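Local coordinates for OBCA, Oxalate Biosynthetic Component A (Burkholderia glumae, PDB 4NNA), which combines a TIM barrel, in which a magnesium ion is held, with a further domain of another kind, at residues T9-G14 / V222-T227; V66-P71 / H152-H157; L201-E206 / H226-S231. All blocks are in the same frame, centred on the assembly; numbering follows the deposited sequence.

Contact 1 of 3, residues T9-G14 / V222-T227. With MG (magnesium ion), chain B.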
loop_
_atom_site.group_PDB
_atom_site.type_symbol
_atom_site.label_atom_id
_atom_site.label_comp_id
_atom_site.label_asym_id
_atom_site.label_seq_id
_atom_site.Cartn_x
_atom_site.Cartn_y
_atom_site.Cartn_z
ATOM N N THR A 9 -8.197 10.986 -4.225
ATOM C CA THR A 9 -6.839 11.141 -3.730
ATOM C C THR A 9 -6.066 9.885 -4.092
ATOM O O THR A 9 -6.542 8.774 -3.849
ATOM C CB THR A 9 -6.820 11.323 -2.208
ATOM O OG1 THR A 9 -7.295 12.638 -1.896
ATOM C CG2 THR A 9 -5.390 11.150 -1.651
ATOM N N ALA A 10 -4.892 10.052 -4.702
ATOM C CA ALA A 10 -4.009 8.908 -4.926
ATOM C C ALA A 10 -2.933 8.906 -3.852
ATOM O O ALA A 10 -2.362 9.955 -3.539
ATOM C CB ALA A 10 -3.376 8.971 -6.307
ATOM N N ALA A 11 -2.663 7.727 -3.296
ATOM C CA ALA A 11 -1.664 7.580 -2.238
ATOM C C ALA A 11 -0.697 6.483 -2.653
ATOM O O ALA A 11 -0.884 5.316 -2.303
ATOM C CB ALA A 11 -2.339 7.230 -0.915
ATOM N N PRO A 12 0.328 6.854 -3.430
ATOM C CA PRO A 12 1.103 5.837 -4.152
ATOM C C PRO A 12 2.240 5.149 -3.401
ATOM O O PRO A 12 2.753 4.194 -3.972
ATOM C CB PRO A 12 1.719 6.621 -5.328
ATOM C CG PRO A 12 0.996 7.963 -5.365
ATOM C CD PRO A 12 0.563 8.216 -3.952
ATOM N N ILE A 13 2.625 5.598 -2.202
ATOM C CA ILE A 13 3.863 5.111 -1.572
ATOM C C ILE A 13 3.632 4.633 -0.139
ATOM O O ILE A 13 3.878 3.469 0.188
ATOM C CB ILE A 13 4.957 6.211 -1.548
ATOM C CG1 ILE A 13 5.125 6.833 -2.928
ATOM C CG2 ILE A 13 6.289 5.674 -1.013
ATOM C CD1 ILE A 13 4.512 8.219 -3.022
ATOM N N GLY A 14 3.187 5.550 0.719
ATOM C CA GLY A 14 2.902 5.219 2.104
ATOM C C GLY A 14 4.136 4.870 2.912
ATOM O O GLY A 14 5.265 5.171 2.503
ATOM N N VAL A 222 -5.771 14.954 -6.189
ATOM C CA VAL A 222 -4.792 15.176 -5.127
ATOM C C VAL A 222 -3.895 13.950 -5.001
ATOM O O VAL A 222 -4.381 12.825 -5.063
ATOM C CB VAL A 222 -5.501 15.385 -3.786
ATOM C CG1 VAL A 222 -4.484 15.420 -2.626
ATOM C CG2 VAL A 222 -6.330 16.643 -3.833
ATOM N N VAL A 223 -2.592 14.158 -4.822
ATOM C CA VAL A 223 -1.691 13.030 -4.623
ATOM C C VAL A 223 -1.020 13.141 -3.256
ATOM O O VAL A 223 -0.408 14.154 -2.938
ATOM C CB VAL A 223 -0.639 12.918 -5.751
ATOM C CG1 VAL A 223 0.207 11.670 -5.555
ATOM C CG2 VAL A 223 -1.325 12.871 -7.120
ATOM N N HIS A 224 -1.166 12.103 -2.442
ATOM C CA HIS A 224 -0.605 12.095 -1.091
ATOM C C HIS A 224 0.714 11.327 -1.084
ATOM O O HIS A 224 0.746 10.152 -1.453
ATOM C CB HIS A 224 -1.637 11.494 -0.117
ATOM C CG HIS A 224 -1.097 11.148 1.240
ATOM N ND1 HIS A 224 -0.853 12.090 2.216
ATOM C CD2 HIS A 224 -0.800 9.945 1.796
ATOM C CE1 HIS A 224 -0.400 11.489 3.305
ATOM N NE2 HIS A 224 -0.359 10.187 3.076
ATOM N N LEU A 225 1.794 11.996 -0.674
ATOM C CA LEU A 225 3.148 11.468 -0.845
ATOM C C LEU A 225 3.874 11.097 0.451
ATOM O O LEU A 225 3.702 11.741 1.489
ATOM C CB LEU A 225 4.006 12.495 -1.587
ATOM C CG LEU A 225 3.544 12.905 -2.977
ATOM C CD1 LEU A 225 4.508 13.943 -3.542
ATOM C CD2 LEU A 225 3.470 11.688 -3.880
ATOM N N HIS A 226 4.691 10.050 0.361
ATOM C CA HIS A 226 5.696 9.722 1.369
ATOM C C HIS A 226 7.012 9.631 0.604
ATOM O O HIS A 226 7.003 9.472 -0.616
ATOM C CB HIS A 226 5.427 8.349 2.000
ATOM C CG HIS A 226 4.293 8.325 2.975
ATOM N ND1 HIS A 226 4.452 7.944 4.292
ATOM C CD2 HIS A 226 2.976 8.619 2.829
ATOM C CE1 HIS A 226 3.292 8.016 4.917
ATOM N NE2 HIS A 226 2.378 8.421 4.051
ATOM N N THR A 227 8.128 9.721 1.323
ATOM C CA THR A 227 9.429 9.340 0.791
ATOM C C THR A 227 10.013 8.207 1.624
ATOM O O THR A 227 9.515 7.913 2.719
ATOM C CB THR A 227 10.409 10.520 0.766
ATOM O OG1 THR A 227 10.395 11.172 2.041
ATOM C CG2 THR A 227 9.998 11.507 -0.319
HETATM MG MG MG B . 0.225 8.588 4.490
HETATM O O HOH W 1 1.614 7.838 -0.514
HETATM O O HOH W 2 0.244 10.307 6.381
HETATM O O HOH W 3 0.670 7.071 6.222
HETATM O O HOH W 4 -1.698 8.741 5.330
#
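Gly14 lies over one face of the His226 imidazole: its CA stands 3.5 Å from the ring centroid and 15° off the normal, a CH-pi contact made possible by the close approach of a residue without a side chain. The His224 ring is met instead at its edge, where Ala11 CB comes near its plane, 4.1 Å from CD2, and the metal-bound water 2 lies in plane at the edge as well. Both histidines belong to the magnesium site at the C-terminal end of a TIM-barrel strand, each NE2 binding the ion at 2.2 Å; Glu475 and three waters complete six ligands. His224 is on the same face of the sheet as Thr9 and Val222, and with CG anti to the backbone N (chi1 167°) its ring reaches the ion. His226 ND1 is hydrogen-bonded to Asn251 OD1, which helps to fix that ring's rotation.

Behind the rings, strands 7-10 and 222-229 run parallel. Ala10 is bonded on both sides of its residue, its N to Val222 O and its O to His224 N at 2.7 Å, the latter bond almost straight at 170°. On the opposite face of the sheet Pro12 CG packs on Val223 CG1 at 3.8 Å, beneath helix 205-218. Farther along, Ile13 CD1 meets Leu225 CD2 at 3.7 Å, while CG2 of the same isoleucine slides past His226 CB.

Beyond Ala11 the direct ladder gives way to a water. Ile13 N donates to water 1, and this water in turn donates to His224 O over 2.6 Å, filling the place of a backbone bond between the diverging chains.

Contact 2 of 3, residues V66-P71 / H152-H157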
loop_
_atom_site.group_PDB
_atom_site.type_symbol
_atom_site.label_atom_id
_atom_site.label_comp_id
_atom_site.label_asym_id
_atom_site.label_seq_id
_atom_site.Cartn_x
_atom_site.Cartn_y
_atom_site.Cartn_z
ATOM N N VAL A 66 14.405 -19.274 -15.536
ATOM C CA VAL A 66 14.811 -19.139 -16.925
ATOM C C VAL A 66 15.905 -18.089 -16.972
ATOM O O VAL A 66 15.742 -17.015 -16.390
ATOM C CB VAL A 66 13.646 -18.662 -17.828
ATOM C CG1 VAL A 66 14.076 -18.637 -19.295
ATOM C CG2 VAL A 66 12.425 -19.545 -17.654
ATOM N N GLY A 67 17.018 -18.417 -17.632
ATOM C CA GLY A 67 18.106 -17.480 -17.889
ATOM C C GLY A 67 18.637 -16.741 -16.674
ATOM O O GLY A 67 19.193 -15.640 -16.792
ATOM N N HIS A 68 18.479 -17.340 -15.501
ATOM C CA HIS A 68 18.681 -16.589 -14.262
ATOM C C HIS A 68 20.017 -16.870 -13.593
ATOM O O HIS A 68 20.781 -15.952 -13.308
ATOM C CB HIS A 68 17.535 -16.822 -13.262
ATOM C CG HIS A 68 17.672 -16.020 -12.000
ATOM N ND1 HIS A 68 17.258 -14.712 -11.905
ATOM C CD2 HIS A 68 18.191 -16.342 -10.789
ATOM C CE1 HIS A 68 17.516 -14.255 -10.688
ATOM N NE2 HIS A 68 18.083 -15.222 -9.994
ATOM N N ALA A 69 20.300 -18.144 -13.349
ATOM C CA ALA A 69 21.471 -18.509 -12.562
ATOM C C ALA A 69 22.774 -18.499 -13.356
ATOM O O ALA A 69 22.799 -18.821 -14.548
ATOM C CB ALA A 69 21.268 -19.859 -11.898
ATOM N N GLN A 70 23.848 -18.113 -12.673
ATOM C CA GLN A 70 25.194 -18.258 -13.199
ATOM C C GLN A 70 25.788 -19.553 -12.653
ATOM O O GLN A 70 25.563 -19.908 -11.491
ATOM C CB GLN A 70 26.064 -17.062 -12.811
ATOM C CG GLN A 70 25.968 -15.877 -13.769
ATOM C CD GLN A 70 25.400 -14.629 -13.112
ATOM O OE1 GLN A 70 26.135 -13.687 -12.801
ATOM N NE2 GLN A 70 24.084 -14.611 -12.905
ATOM N N PRO A 71 26.538 -20.270 -13.499
ATOM C CA PRO A 71 27.132 -21.567 -13.145
ATOM C C PRO A 71 28.128 -21.502 -11.978
ATOM O O PRO A 71 28.715 -20.455 -11.695
ATOM C CB PRO A 71 27.825 -22.010 -14.444
ATOM C CG PRO A 71 27.948 -20.760 -15.281
ATOM C CD PRO A 71 26.788 -19.897 -14.902
ATOM N N HIS A 152 8.617 -11.810 -19.904
ATOM C CA HIS A 152 10.054 -11.564 -19.929
ATOM C C HIS A 152 10.794 -12.868 -20.179
ATOM O O HIS A 152 10.206 -13.948 -20.096
ATOM C CB HIS A 152 10.529 -10.960 -18.608
ATOM C CG HIS A 152 9.664 -9.846 -18.107
ATOM N ND1 HIS A 152 9.868 -8.527 -18.451
ATOM C CD2 HIS A 152 8.585 -9.859 -17.285
ATOM C CE1 HIS A 152 8.962 -7.772 -17.852
ATOM N NE2 HIS A 152 8.178 -8.555 -17.133
ATOM N N GLU A 153 12.088 -12.768 -20.461
ATOM C CA GLU A 153 12.871 -13.942 -20.827
ATOM C C GLU A 153 13.780 -14.440 -19.703
ATOM O O GLU A 153 14.620 -15.315 -19.921
ATOM C CB GLU A 153 13.658 -13.670 -22.113
ATOM C CG GLU A 153 12.739 -13.319 -23.288
ATOM C CD GLU A 153 13.468 -13.161 -24.608
ATOM O OE1 GLU A 153 14.579 -12.587 -24.614
ATOM O OE2 GLU A 153 12.919 -13.607 -25.640
ATOM N N ARG A 154 13.603 -13.892 -18.502
ATOM C CA ARG A 154 14.285 -14.412 -17.321
ATOM C C ARG A 154 13.345 -14.364 -16.125
ATOM O O ARG A 154 12.449 -13.522 -16.080
ATOM C CB ARG A 154 15.552 -13.607 -17.011
ATOM C CG ARG A 154 15.281 -12.199 -16.515
ATOM C CD ARG A 154 16.560 -11.446 -16.103
ATOM N NE ARG A 154 16.931 -11.664 -14.704
ATOM C CZ ARG A 154 17.816 -10.914 -14.053
ATOM N NH1 ARG A 154 18.408 -9.905 -14.681
ATOM N NH2 ARG A 154 18.103 -11.161 -12.779
ATOM N N GLN A 155 13.563 -15.267 -15.169
ATOM C CA GLN A 155 12.844 -15.255 -13.897
ATOM C C GLN A 155 13.409 -16.292 -12.937
ATOM O O GLN A 155 14.121 -17.222 -13.342
ATOM C CB GLN A 155 11.342 -15.511 -14.102
ATOM C CG GLN A 155 10.977 -16.977 -14.344
ATOM C CD GLN A 155 9.662 -17.146 -15.089
ATOM O OE1 GLN A 155 9.634 -17.686 -16.192
ATOM N NE2 GLN A 155 8.567 -16.686 -14.489
ATOM N N HIS A 156 13.076 -16.123 -11.660
ATOM C CA HIS A 156 13.438 -17.077 -10.623
ATOM C C HIS A 156 12.282 -17.040 -9.633
ATOM O O HIS A 156 12.364 -16.401 -8.586
ATOM C CB HIS A 156 14.756 -16.671 -9.957
ATOM C CG HIS A 156 15.309 -17.696 -9.014
ATOM N ND1 HIS A 156 14.900 -17.802 -7.702
ATOM C CD2 HIS A 156 16.258 -18.649 -9.191
ATOM C CE1 HIS A 156 15.571 -18.776 -7.109
ATOM N NE2 HIS A 156 16.397 -19.309 -7.990
ATOM N N HIS A 157 11.192 -17.710 -9.997
ATOM C CA HIS A 157 9.945 -17.623 -9.253
ATOM C C HIS A 157 9.602 -18.922 -8.525
ATOM O O HIS A 157 9.572 -19.999 -9.129
ATOM C CB HIS A 157 8.807 -17.198 -10.183
ATOM C CG HIS A 157 8.926 -15.788 -10.683
ATOM N ND1 HIS A 157 8.242 -15.331 -11.788
ATOM C CD2 HIS A 157 9.649 -14.735 -10.229
ATOM C CE1 HIS A 157 8.529 -14.059 -11.991
ATOM N NE2 HIS A 157 9.386 -13.673 -11.061
HETATM O O HOH W 5 15.612 -13.480 -13.170
#
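His68 reaches across to segment 152-157 with nearly every atom of its side chain. Its CB rests 3.4 Å from Gln155 O, and with CG anti to the backbone N (chi1 -177°) the imidazole is carried out over His156. There His156 CB sits above the centre of one ring face, 3.5 Å from the centroid and only 6° off the normal, a CH-pi contact. CD2 also touches CD2 of the His156 ring at 3.4 Å; the two imidazole planes are inclined at 41°, so they neither stack nor form a T. On the other flank ND1 and CE1 approach Arg154 NH2, each at 3.8 Å. Arg154 NE donates to water 5, which also lies beside His68 ND1, although that second distance is implausibly short and its detail doubtful.

The backbones meet at one antiparallel hydrogen-bonded pair, Val66 with Gln155, in which each N donates to the other's O at 3.0 Å. This joins the end of strand 62-66 to the start of strand 155-159, an outermost strand of a small three-stranded sheet in the N-terminal domain. Val66 CG1 lies against Glu153 O at 3.4 Å, and its CG2 against Gln155 OE1.

The guanidinium of Arg154, weakly bonded to Phe23 O, brings a positive charge close to His68, which would probably disfavour protonation of the imidazole.

Contact 3 of 3, residues L201-E206 / H226-S231. With MG (magnesium ion), chain B.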
loop_
_atom_site.group_PDB
_atom_site.type_symbol
_atom_site.label_atom_id
_atom_site.label_comp_id
_atom_site.label_asym_id
_atom_site.label_seq_id
_atom_site.Cartn_x
_atom_site.Cartn_y
_atom_site.Cartn_z
ATOM N N LEU A 201 5.656 -0.543 -6.574
ATOM C CA LEU A 201 5.804 0.504 -5.560
ATOM C C LEU A 201 6.924 1.461 -5.927
ATOM O O LEU A 201 8.068 1.047 -6.082
ATOM C CB LEU A 201 6.109 -0.079 -4.182
ATOM C CG LEU A 201 5.905 0.934 -3.053
ATOM C CD1 LEU A 201 4.432 1.238 -2.896
ATOM C CD2 LEU A 201 6.479 0.420 -1.753
ATOM N N PRO A 202 6.599 2.754 -6.054
ATOM C CA PRO A 202 7.632 3.756 -6.342
ATOM C C PRO A 202 8.298 4.221 -5.051
ATOM O O PRO A 202 7.594 4.632 -4.122
ATOM C CB PRO A 202 6.837 4.900 -6.988
ATOM C CG PRO A 202 5.451 4.802 -6.367
ATOM C CD PRO A 202 5.244 3.336 -5.994
ATOM N N ILE A 203 9.626 4.135 -4.986
ATOM C CA ILE A 203 10.356 4.521 -3.783
ATOM C C ILE A 203 11.530 5.468 -4.050
ATOM O O ILE A 203 12.288 5.799 -3.135
ATOM C CB ILE A 203 10.868 3.286 -2.987
ATOM C CG1 ILE A 203 11.793 2.413 -3.840
ATOM C CG2 ILE A 203 9.694 2.470 -2.437
ATOM C CD1 ILE A 203 12.402 1.238 -3.045
ATOM N N THR A 204 11.674 5.903 -5.299
ATOM C CA THR A 204 12.691 6.882 -5.660
ATOM C C THR A 204 12.002 8.147 -6.138
ATOM O O THR A 204 10.856 8.086 -6.559
ATOM C CB THR A 204 13.585 6.356 -6.794
ATOM O OG1 THR A 204 12.788 6.130 -7.960
ATOM C CG2 THR A 204 14.271 5.059 -6.382
ATOM N N PRO A 205 12.706 9.298 -6.096
ATOM C CA PRO A 205 12.127 10.531 -6.646
ATOM C C PRO A 205 11.616 10.357 -8.074
ATOM O O PRO A 205 10.499 10.792 -8.371
ATOM C CB PRO A 205 13.306 11.510 -6.628
ATOM C CG PRO A 205 14.125 11.081 -5.464
ATOM C CD PRO A 205 14.001 9.552 -5.428
ATOM N N GLU A 206 12.401 9.716 -8.940
ATOM C CA GLU A 206 11.956 9.464 -10.314
ATOM C C GLU A 206 10.685 8.619 -10.405
ATOM O O GLU A 206 9.736 8.958 -11.124
ATOM C CB GLU A 206 13.061 8.776 -11.123
ATOM C CG GLU A 206 12.617 8.344 -12.513
ATOM C CD GLU A 206 12.646 9.485 -13.513
ATOM O OE1 GLU A 206 12.858 10.647 -13.104
ATOM O OE2 GLU A 206 12.468 9.217 -14.716
ATOM N N HIS A 226 4.691 10.050 0.361
ATOM C CA HIS A 226 5.696 9.722 1.369
ATOM C C HIS A 226 7.012 9.631 0.604
ATOM O O HIS A 226 7.003 9.472 -0.616
ATOM C CB HIS A 226 5.427 8.349 2.000
ATOM C CG HIS A 226 4.293 8.325 2.975
ATOM N ND1 HIS A 226 4.452 7.944 4.292
ATOM C CD2 HIS A 226 2.976 8.619 2.829
ATOM C CE1 HIS A 226 3.292 8.016 4.917
ATOM N NE2 HIS A 226 2.378 8.421 4.051
ATOM N N THR A 227 8.128 9.721 1.323
ATOM C CA THR A 227 9.429 9.340 0.791
ATOM C C THR A 227 10.013 8.207 1.624
ATOM O O THR A 227 9.515 7.913 2.719
ATOM C CB THR A 227 10.409 10.520 0.766
ATOM O OG1 THR A 227 10.395 11.172 2.041
ATOM C CG2 THR A 227 9.998 11.507 -0.319
ATOM N N ARG A 228 11.061 7.573 1.095
ATOM C CA ARG A 228 11.685 6.418 1.738
ATOM C C ARG A 228 13.209 6.562 1.779
ATOM O O ARG A 228 13.820 7.108 0.863
ATOM C CB ARG A 228 11.322 5.131 0.990
ATOM C CG ARG A 228 9.835 4.865 0.872
ATOM C CD ARG A 228 9.176 4.634 2.246
ATOM N NE ARG A 228 7.833 4.079 2.087
ATOM C CZ ARG A 228 7.580 2.777 1.954
ATOM N NH1 ARG A 228 8.575 1.887 1.974
ATOM N NH2 ARG A 228 6.335 2.354 1.799
ATOM N N ASP A 229 13.821 6.071 2.848
ATOM C CA ASP A 229 15.273 6.157 2.984
ATOM C C ASP A 229 15.880 4.846 2.505
ATOM O O ASP A 229 15.654 3.796 3.105
ATOM C CB ASP A 229 15.638 6.457 4.443
ATOM C CG ASP A 229 17.127 6.307 4.740
ATOM O OD1 ASP A 229 17.950 6.348 3.810
ATOM O OD2 ASP A 229 17.466 6.170 5.933
ATOM N N LEU A 230 16.625 4.907 1.405
ATOM C CA LEU A 230 17.207 3.703 0.814
ATOM C C LEU A 230 18.703 3.620 1.081
ATOM O O LEU A 230 19.410 2.866 0.416
ATOM C CB LEU A 230 16.973 3.671 -0.696
ATOM C CG LEU A 230 15.571 3.953 -1.233
ATOM C CD1 LEU A 230 15.520 3.704 -2.741
ATOM C CD2 LEU A 230 14.543 3.107 -0.531
ATOM N N SER A 231 19.184 4.389 2.052
ATOM C CA SER A 231 20.617 4.466 2.316
ATOM C C SER A 231 21.235 3.145 2.806
ATOM O O SER A 231 22.441 2.958 2.684
ATOM C CB SER A 231 20.919 5.594 3.311
ATOM O OG SER A 231 20.340 5.319 4.575
HETATM MG MG MG B . 0.225 8.588 4.490
HETATM O O HOH W 6 11.733 8.412 -1.602
HETATM O O HOH W 2 0.244 10.307 6.381
HETATM O O HOH W 3 0.670 7.071 6.222
HETATM O O HOH W 4 -1.698 8.741 5.330
#
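Ile203 and Leu230 form the apolar centre of this contact, where Ile203 CD1 reaches Leu230 CD2 at 3.8 Å and lies almost as near to CD1. Ile203 CG1 sits between its backbone N and carbonyl carbon (chi1 59°), on the leucine's side, and the extended chain beyond carries CD1 to Leu230, leaving CG2 to pack on Arg228 CG, 4.1 Å away. Thr204 adds its methyl, with CG2 lying 4.1 Å from Leu230 CD1. Leu201 CD2 comes within 4.0 Å of Arg228 NH2, the two side chains crossing at about a right angle.

Polar links between the segments run through water. Arg228 N donates to water 6 at 2.9 Å, and this water lies within hydrogen-bonding distance of Ile203 O, to which it probably donates. The arginine chain bends at chi2 (-64°) before extending to backbone carbonyls elsewhere: NE to Gly14, NH1 to Gln249 and NH2 to Pro17. These carbonyls hold all three nitrogens of the buried cation, with Ile13 O a further, weak partner of NH2.

Local polar motifs flank the apolar patch. Asp229 OD1 takes two bonds from Ser231, one from N at 2.9 Å that closes an Asx turn and one from OG at 2.7 Å, while OD2 forms a salt bridge with Arg250. Thr204 is the N-cap of helix 205-218, its OG1 bonded to Ala207 N.

The packing joins the loop leading into helix 205-218 to the C-terminal end of strand 222-229 and the turn after it; strand 250-251 pairs antiparallel with that strand, and Pro205 leans on helix 255-264.

Contacts 1 and 3 are neighbours on strand 222-229, with centres about 12 Å apart and His226 and Thr227 in common. Contact 1 supplies both histidine ligands of the magnesium ion, and contact 3 continues the same strand outward from it. Arg228 ties the two together: its NE lies 2.8 Å from Gly14 O, so the residue packed on the His226 ring is itself held by a side chain of contact 3. Contact 2 stands apart in the N-terminal domain, its centre about 33 Å from that of contact 1 and about 27 Å from that of contact 3. Its nearest atoms remain about 13 Å from contact 3 and about 19 Å from contact 1.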